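Local coordinates for protein ApRick protease (Rickettsia conorii, PDB 5C9F) that probably cleaves peptide bonds as the retropepsin-like aspartic protease domain of a longer, probably membrane-bound protein, at residues R64-A69 with N73-I78; I32-D37 with S41-T46. All coordinates share one frame; numbering follows the deposited sequence.

Interaction 1 of 2, residues R64-A69 with N73-I78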
ATOM      1  N   ARG A  64     -17.999  -6.164  35.902  1.00 39.73           N
ATOM      2  CA  ARG A  64     -18.064  -4.858  35.242  1.00 42.93           C
ATOM      3  C   ARG A  64     -19.512  -4.391  35.089  1.00 40.97           C
ATOM      4  O   ARG A  64     -20.437  -5.188  35.088  1.00 44.64           O
ATOM      5  CB  ARG A  64     -17.315  -4.859  33.899  1.00 40.44           C
ATOM      6  CG  ARG A  64     -15.794  -4.973  34.053  1.00 61.04           C
ATOM      7  CD  ARG A  64     -15.178  -3.646  34.519  1.00 52.48           C
ATOM      8  NE  ARG A  64     -15.065  -2.797  33.340  1.00 74.66           N
ATOM      9  CZ  ARG A  64     -15.880  -1.817  32.959  1.00 86.37           C
ATOM     10  NH1 ARG A  64     -16.899  -1.403  33.716  1.00 65.52           N
ATOM     11  NH2 ARG A  64     -15.641  -1.205  31.799  1.00 67.03           N
ATOM     12  N   THR A  65     -19.678  -3.078  35.007  1.00 42.52           N
ATOM     13  CA  THR A  65     -20.958  -2.460  34.795  1.00 39.43           C
ATOM     14  C   THR A  65     -20.894  -1.479  33.630  1.00 39.96           C
ATOM     15  O   THR A  65     -20.113  -0.541  33.612  1.00 42.47           O
ATOM     16  CB  THR A  65     -21.415  -1.763  36.082  1.00 42.32           C
ATOM     17  OG1 THR A  65     -21.525  -2.732  37.102  1.00 40.63           O
ATOM     18  CG2 THR A  65     -22.728  -1.040  35.904  1.00 47.49           C
ATOM     19  N   TYR A  66     -21.746  -1.708  32.646  1.00 35.66           N
ATOM     20  CA  TYR A  66     -21.853  -0.830  31.497  1.00 41.48           C
ATOM     21  C   TYR A  66     -23.093   0.028  31.669  1.00 46.71           C
ATOM     22  O   TYR A  66     -24.081  -0.419  32.250  1.00 39.40           O
ATOM     23  CB  TYR A  66     -21.834  -1.647  30.223  1.00 32.80           C
ATOM     24  CG  TYR A  66     -20.444  -2.079  29.898  1.00 37.11           C
ATOM     25  CD1 TYR A  66     -19.853  -3.169  30.540  1.00 31.12           C
ATOM     26  CD2 TYR A  66     -19.699  -1.368  28.975  1.00 43.24           C
ATOM     27  CE1 TYR A  66     -18.546  -3.529  30.258  1.00 40.18           C
ATOM     28  CE2 TYR A  66     -18.423  -1.732  28.668  1.00 44.20           C
ATOM     29  CZ  TYR A  66     -17.853  -2.790  29.330  1.00 39.37           C
ATOM     30  OH  TYR A  66     -16.592  -3.118  28.999  1.00 41.70           O
ATOM     31  N   LEU A  67     -22.970   1.302  31.298  1.00 35.77           N
ATOM     32  CA  LEU A  67     -24.052   2.302  31.348  1.00 42.53           C
ATOM     33  C   LEU A  67     -24.647   2.400  29.950  1.00 49.59           C
ATOM     34  O   LEU A  67     -24.060   3.036  29.074  1.00 54.35           O
ATOM     35  CB  LEU A  67     -23.512   3.651  31.867  1.00 43.13           C
ATOM     36  CG  LEU A  67     -22.741   3.552  33.201  1.00 45.51           C
ATOM     37  CD1 LEU A  67     -21.889   4.776  33.453  1.00 41.66           C
ATOM     38  CD2 LEU A  67     -23.693   3.320  34.364  1.00 41.36           C
ATOM     39  N   THR A  68     -25.774   1.716  29.715  1.00 68.87           N
ATOM     40  CA  THR A  68     -26.360   1.581  28.368  1.00 67.98           C
ATOM     41  C   THR A  68     -27.550   2.514  28.176  1.00 67.90           C
ATOM     42  O   THR A  68     -27.812   3.391  29.003  1.00 61.73           O
ATOM     43  CB  THR A  68     -26.846   0.123  28.065  1.00 72.77           C
ATOM     44  OG1 THR A  68     -26.337  -0.814  29.021  1.00 74.75           O
ATOM     45  CG2 THR A  68     -26.438  -0.327  26.648  1.00 89.78           C
ATOM     46  N   ALA A  69     -28.267   2.305  27.072  1.00121.77           N
ATOM     47  CA  ALA A  69     -29.492   3.037  26.761  1.00125.83           C
ATOM     48  C   ALA A  69     -30.605   2.663  27.758  1.00107.70           C
ATOM     49  O   ALA A  69     -31.320   3.546  28.261  1.00 81.39           O
ATOM     50  CB  ALA A  69     -29.908   2.759  25.313  1.00 83.29           C
ATOM     51  N   ASN A  73     -25.993  -2.194  33.082  1.00 38.89           N
ATOM     52  CA  ASN A  73     -25.976  -3.673  32.983  1.00 45.73           C
ATOM     53  C   ASN A  73     -24.697  -4.280  33.459  1.00 39.99           C
ATOM     54  O   ASN A  73     -23.622  -3.741  33.219  1.00 33.03           O
ATOM     55  CB  ASN A  73     -26.264  -4.138  31.564  1.00 45.85           C
ATOM     56  CG  ASN A  73     -27.667  -3.704  31.088  1.00 52.43           C
ATOM     57  OD1 ASN A  73     -28.607  -3.641  31.879  1.00 57.28           O
ATOM     58  ND2 ASN A  73     -27.795  -3.378  29.811  1.00 48.12           N
ATOM     59  N   LYS A  74     -24.797  -5.465  34.023  1.00 33.70           N
ATOM     60  CA  LYS A  74     -23.595  -6.212  34.442  1.00 38.14           C
ATOM     61  C   LYS A  74     -22.950  -6.952  33.248  1.00 40.18           C
ATOM     62  O   LYS A  74     -23.640  -7.462  32.360  1.00 39.77           O
ATOM     63  CB  LYS A  74     -23.944  -7.192  35.584  1.00 34.93           C
ATOM     64  CG  LYS A  74     -24.407  -6.490  36.846  1.00 41.75           C
ATOM     65  CD  LYS A  74     -23.321  -5.600  37.395  1.00 58.11           C
ATOM     66  CE  LYS A  74     -22.114  -6.338  37.875  1.00 67.08           C
ATOM     67  NZ  LYS A  74     -22.374  -7.471  38.783  1.00 70.34           N
ATOM     68  N   ALA A  75     -21.629  -7.019  33.251  1.00 30.19           N
ATOM     69  CA  ALA A  75     -20.868  -7.760  32.264  1.00 37.12           C
ATOM     70  C   ALA A  75     -19.575  -8.388  32.802  1.00 37.47           C
ATOM     71  O   ALA A  75     -18.980  -7.901  33.782  1.00 34.60           O
ATOM     72  CB  ALA A  75     -20.585  -6.860  31.043  1.00 38.36           C
ATOM     73  N   ALA A  76     -19.139  -9.460  32.155  1.00 36.83           N
ATOM     74  CA  ALA A  76     -17.859 -10.106  32.446  1.00 32.85           C
ATOM     75  C   ALA A  76     -16.873  -9.678  31.386  1.00 35.07           C
ATOM     76  O   ALA A  76     -17.131  -9.828  30.178  1.00 31.75           O
ATOM     77  CB  ALA A  76     -17.992 -11.628  32.445  1.00 33.64           C
ATOM     78  N   PRO A  77     -15.725  -9.145  31.805  1.00 42.17           N
ATOM     79  CA  PRO A  77     -14.692  -8.787  30.841  1.00 34.72           C
ATOM     80  C   PRO A  77     -14.017 -10.019  30.286  1.00 37.69           C
ATOM     81  O   PRO A  77     -13.850 -10.970  31.009  1.00 32.68           O
ATOM     82  CB  PRO A  77     -13.698  -7.954  31.679  1.00 44.98           C
ATOM     83  CG  PRO A  77     -13.942  -8.371  33.077  1.00 44.57           C
ATOM     84  CD  PRO A  77     -15.379  -8.732  33.177  1.00 37.97           C
ATOM     85  N   ILE A  78     -13.666  -9.996  28.996  1.00 33.61           N
ATOM     86  CA  ILE A  78     -12.944 -11.069  28.346  1.00 32.51           C
ATOM     87  C   ILE A  78     -11.901 -10.461  27.442  1.00 28.76           C
ATOM     88  O   ILE A  78     -11.960  -9.283  27.115  1.00 36.55           O
ATOM     89  CB  ILE A  78     -13.866 -11.985  27.537  1.00 35.21           C
ATOM     90  CG1 ILE A  78     -14.676 -11.162  26.511  1.00 39.35           C
ATOM     91  CG2 ILE A  78     -14.829 -12.763  28.477  1.00 35.09           C
ATOM     92  CD1 ILE A  78     -15.426 -11.986  25.517  1.00 49.10           C
TER

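Interaction 2 of 2, residues I32-D37 with S41-T46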
ATOM      1  N   ILE A  32     -18.212 -14.606  13.356  1.00 28.29           N
ATOM      2  CA  ILE A  32     -19.169 -13.929  14.223  1.00 34.10           C
ATOM      3  C   ILE A  32     -19.666 -12.725  13.457  1.00 39.77           C
ATOM      4  O   ILE A  32     -18.886 -12.009  12.856  1.00 29.05           O
ATOM      5  CB  ILE A  32     -18.511 -13.433  15.538  1.00 29.50           C
ATOM      6  CG1 ILE A  32     -17.906 -14.564  16.373  1.00 32.68           C
ATOM      7  CG2 ILE A  32     -19.522 -12.672  16.392  1.00 30.88           C
ATOM      8  CD1 ILE A  32     -18.895 -15.511  16.988  1.00 33.30           C
ATOM      9  N   LYS A  33     -20.965 -12.465  13.546  1.00 36.00           N
ATOM     10  CA  LYS A  33     -21.575 -11.295  12.966  1.00 34.62           C
ATOM     11  C   LYS A  33     -21.687 -10.190  13.990  1.00 36.51           C
ATOM     12  O   LYS A  33     -22.248 -10.368  15.051  1.00 35.21           O
ATOM     13  CB  LYS A  33     -22.955 -11.641  12.429  1.00 40.71           C
ATOM     14  CG  LYS A  33     -23.506 -10.521  11.554  1.00 54.79           C
ATOM     15  CD  LYS A  33     -24.928 -10.830  11.132  1.00 62.85           C
ATOM     16  CE  LYS A  33     -25.315 -10.053   9.895  1.00 58.83           C
ATOM     17  NZ  LYS A  33     -26.758 -10.243   9.583  1.00 86.98           N
ATOM     18  N   PHE A  34     -21.110  -9.040  13.677  1.00 32.17           N
ATOM     19  CA  PHE A  34     -21.179  -7.866  14.540  1.00 29.36           C
ATOM     20  C   PHE A  34     -21.963  -6.768  13.906  1.00 29.55           C
ATOM     21  O   PHE A  34     -21.941  -6.601  12.668  1.00 32.75           O
ATOM     22  CB  PHE A  34     -19.779  -7.295  14.765  1.00 26.31           C
ATOM     23  CG  PHE A  34     -18.924  -8.150  15.600  1.00 27.54           C
ATOM     24  CD1 PHE A  34     -19.064  -8.135  16.970  1.00 24.07           C
ATOM     25  CD2 PHE A  34     -18.004  -9.022  15.029  1.00 41.57           C
ATOM     26  CE1 PHE A  34     -18.294  -8.995  17.769  1.00 30.86           C
ATOM     27  CE2 PHE A  34     -17.200  -9.845  15.816  1.00 48.33           C
ATOM     28  CZ  PHE A  34     -17.345  -9.839  17.186  1.00 40.02           C
ATOM     29  N   MET A  35     -22.673  -6.016  14.731  1.00 27.38           N
ATOM     30  CA  MET A  35     -23.182  -4.726  14.349  1.00 34.07           C
ATOM     31  C   MET A  35     -22.158  -3.666  14.754  1.00 30.82           C
ATOM     32  O   MET A  35     -21.658  -3.688  15.878  1.00 31.46           O
ATOM     33  CB  MET A  35     -24.506  -4.459  15.041  1.00 33.34           C
ATOM     34  CG  MET A  35     -25.193  -3.168  14.572  1.00 49.18           C
ATOM     35  SD  MET A  35     -26.857  -2.984  15.263  1.00 55.32           S
ATOM     36  CE  MET A  35     -26.442  -2.345  16.841  1.00 57.61           C
ATOM     37  N   VAL A  36     -21.829  -2.774  13.831  1.00 28.42           N
ATOM     38  CA  VAL A  36     -20.961  -1.610  14.147  1.00 31.24           C
ATOM     39  C   VAL A  36     -21.723  -0.592  15.025  1.00 44.65           C
ATOM     40  O   VAL A  36     -22.874  -0.266  14.745  1.00 32.06           O
ATOM     41  CB  VAL A  36     -20.504  -0.917  12.867  1.00 42.74           C
ATOM     42  CG1 VAL A  36     -19.697   0.352  13.199  1.00 38.53           C
ATOM     43  CG2 VAL A  36     -19.698  -1.900  12.043  1.00 31.99           C
ATOM     44  N   ASP A  37     -21.116  -0.204  16.146  1.00 32.93           N
ATOM     45  CA  ASP A  37     -21.704   0.764  17.103  1.00 31.95           C
ATOM     46  C   ASP A  37     -20.616   1.727  17.541  1.00 40.69           C
ATOM     47  O   ASP A  37     -19.736   1.339  18.321  1.00 33.38           O
ATOM     48  CB  ASP A  37     -22.257   0.019  18.311  1.00 41.48           C
ATOM     49  CG  ASP A  37     -23.093   0.909  19.219  1.00 62.14           C
ATOM     50  OD1 ASP A  37     -23.116   2.139  19.004  1.00 47.26           O
ATOM     51  OD2 ASP A  37     -23.740   0.378  20.159  1.00 49.33           O
ATOM     52  N   SER A  41     -17.469   1.010  23.157  1.00 30.35           N
ATOM     53  CA  SER A  41     -16.025   1.066  23.274  1.00 28.31           C
ATOM     54  C   SER A  41     -15.463  -0.306  22.901  1.00 33.42           C
ATOM     55  O   SER A  41     -15.055  -0.528  21.749  1.00 33.85           O
ATOM     56  CB  SER A  41     -15.603   1.530  24.682  1.00 30.86           C
ATOM     57  OG  SER A  41     -16.321   0.709  25.658  1.00 31.93           O
ATOM     58  N   ASP A  42     -15.448  -1.226  23.872  1.00 32.72           N
ATOM     59  CA  ASP A  42     -14.924  -2.592  23.627  1.00 32.09           C
ATOM     60  C   ASP A  42     -16.002  -3.405  22.976  1.00 31.35           C
ATOM     61  O   ASP A  42     -17.175  -2.935  22.815  1.00 34.40           O
ATOM     62  CB  ASP A  42     -14.331  -3.230  24.916  1.00 38.23           C
ATOM     63  CG  ASP A  42     -15.377  -3.464  25.996  1.00 38.78           C
ATOM     64  OD1 ASP A  42     -16.242  -2.611  26.212  1.00 38.37           O
ATOM     65  OD2 ASP A  42     -15.404  -4.531  26.624  1.00 40.05           O
ATOM     66  N   ILE A  43     -15.620  -4.575  22.484  1.00 23.95           N
ATOM     67  CA  ILE A  43     -16.594  -5.481  21.887  1.00 28.50           C
ATOM     68  C   ILE A  43     -17.585  -5.963  22.912  1.00 37.96           C
ATOM     69  O   ILE A  43     -17.209  -6.307  24.072  1.00 30.73           O
ATOM     70  CB  ILE A  43     -15.909  -6.660  21.262  1.00 26.46           C
ATOM     71  CG1 ILE A  43     -15.291  -6.215  19.941  1.00 33.22           C
ATOM     72  CG2 ILE A  43     -16.877  -7.821  21.019  1.00 28.36           C
ATOM     73  CD1 ILE A  43     -14.395  -7.239  19.343  1.00 34.90           C
ATOM     74  N   ALA A  44     -18.841  -5.980  22.512  1.00 28.17           N
ATOM     75  CA  ALA A  44     -19.889  -6.563  23.353  1.00 30.52           C
ATOM     76  C   ALA A  44     -20.408  -7.847  22.714  1.00 30.63           C
ATOM     77  O   ALA A  44     -20.959  -7.826  21.631  1.00 29.63           O
ATOM     78  CB  ALA A  44     -21.020  -5.559  23.528  1.00 32.01           C
ATOM     79  N   LEU A  45     -20.190  -8.975  23.359  1.00 30.26           N
ATOM     80  CA  LEU A  45     -20.624 -10.240  22.810  1.00 30.12           C
ATOM     81  C   LEU A  45     -21.948 -10.680  23.428  1.00 38.83           C
ATOM     82  O   LEU A  45     -22.122 -10.617  24.638  1.00 35.84           O
ATOM     83  CB  LEU A  45     -19.585 -11.334  23.091  1.00 31.28           C
ATOM     84  CG  LEU A  45     -18.294 -11.526  22.377  1.00 36.44           C
ATOM     85  CD1 LEU A  45     -17.688 -12.843  22.843  1.00 32.34           C
ATOM     86  CD2 LEU A  45     -18.541 -11.563  20.871  1.00 39.77           C
ATOM     87  N   THR A  46     -22.827 -11.223  22.611  1.00 33.62           N
ATOM     88  CA  THR A  46     -24.009 -11.850  23.145  1.00 46.20           C
ATOM     89  C   THR A  46     -23.586 -13.059  23.931  1.00 35.09           C
ATOM     90  O   THR A  46     -22.538 -13.661  23.697  1.00 27.60           O
ATOM     91  CB  THR A  46     -25.009 -12.309  22.043  1.00 46.95           C
ATOM     92  OG1 THR A  46     -24.386 -13.310  21.216  1.00 39.04           O
ATOM     93  CG2 THR A  46     -25.424 -11.136  21.176  1.00 53.30           C
TER

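Interaction 1 of 2, residues R64-A69 with N73-I78
The methyl of Ala75 meets the Tyr66 ring obliquely, with CB 3.8 Å from Tyr66 CD1. Arg64 lies on the same face of the sheet. Its CG packs on Pro77 CD at 3.9 Å, and the chain then bends at chi2 (-75°) and chi3 (-80°). This folds the guanidinium back, with Tyr66 CE1 above one of its faces, offset toward the rim. The two strands form an antiparallel hairpin, 64-68 with 71-84, which probably corresponds to the flap of retropepsins. Four backbone hydrogen bonds join Arg64 to Ala75 and Tyr66 to Asn73. The shortest runs from Asn73 N to Tyr66 O, 2.7 Å. On the other face, Thr65 OG1 touches the aliphatic part of Lys74, 3.4 Å from CD. The lysine is bent at every later torsion, and its NZ bonds to Tyr62 O. Toward the turn, Thr68 and Asn73 meet at about a right angle. Thr68 OG1 is 3.1 Å from Asn73 ND2, but the angle is too poor for a hydrogen bond. Thr68 OG1 bonds instead to Gly71 O, and Asn73 ND2 to Asp100 OD2.

Interaction 2 of 2, residues I32-D37 with S41-T46
Strand 32-36 and the short strand 43-45 do not pair with each other. No hydrogen bond crosses between the segments, and the nearest CA atoms, those of Phe34 and Leu45, are 8.6 Å apart. Each strand bonds elsewhere. Strand 30-36 runs antiparallel to 22-27 and parallel to 104-106, while 43-45 runs parallel to 88-97. The chain between them carries the Asp-Thr-Gly signature of aspartic proteases, which starts at Asp37. By family resemblance Asp37 is probably the catalytic aspartate. Its OD1 makes a weak hydrogen bond to Gly39 N.

Phe34 spans the distance between the backbones. With CG anti to the carbonyl carbon, chi1 -70° brings the far end of the ring close to the second segment, which it meets with CE1. Ile43 CG2 lies 3.7 Å from Phe34 CE1, and the two side chains cross at about a right angle. Leu45 CD2 is 4.0 Å from the same CE1 and approaches obliquely. Within the first segment, Ile32 CG2 covers one face of the ring, displaced toward its rim. All three residues that touch across the contact are buried. The contact is wholly apolar, which implies that the chain on the two sides of the signature loop is joined here by close packing, without directional bonds.

The centres of interactions 1 and 2 lie 13 Å apart, and both reach the same mixed sheet. Two direct contacts connect them. Tyr66 OH of the hairpin is 2.9 Å from Asp42 OD1, probably a hydrogen bond. Asp42 OD2 bonds to His95 ND1, and the His95 ring stacks on Tyr66, so the three residues form a connected group. The second contact is packing: Ile78 CD1 lies 3.6 Å from Leu45 CD1. Interaction 2 flanks the probable catalytic loop in the buried core, while interaction 1 is a surface hairpin resembling a flap. The polar contact therefore ties that hairpin to the chain just after the signature loop.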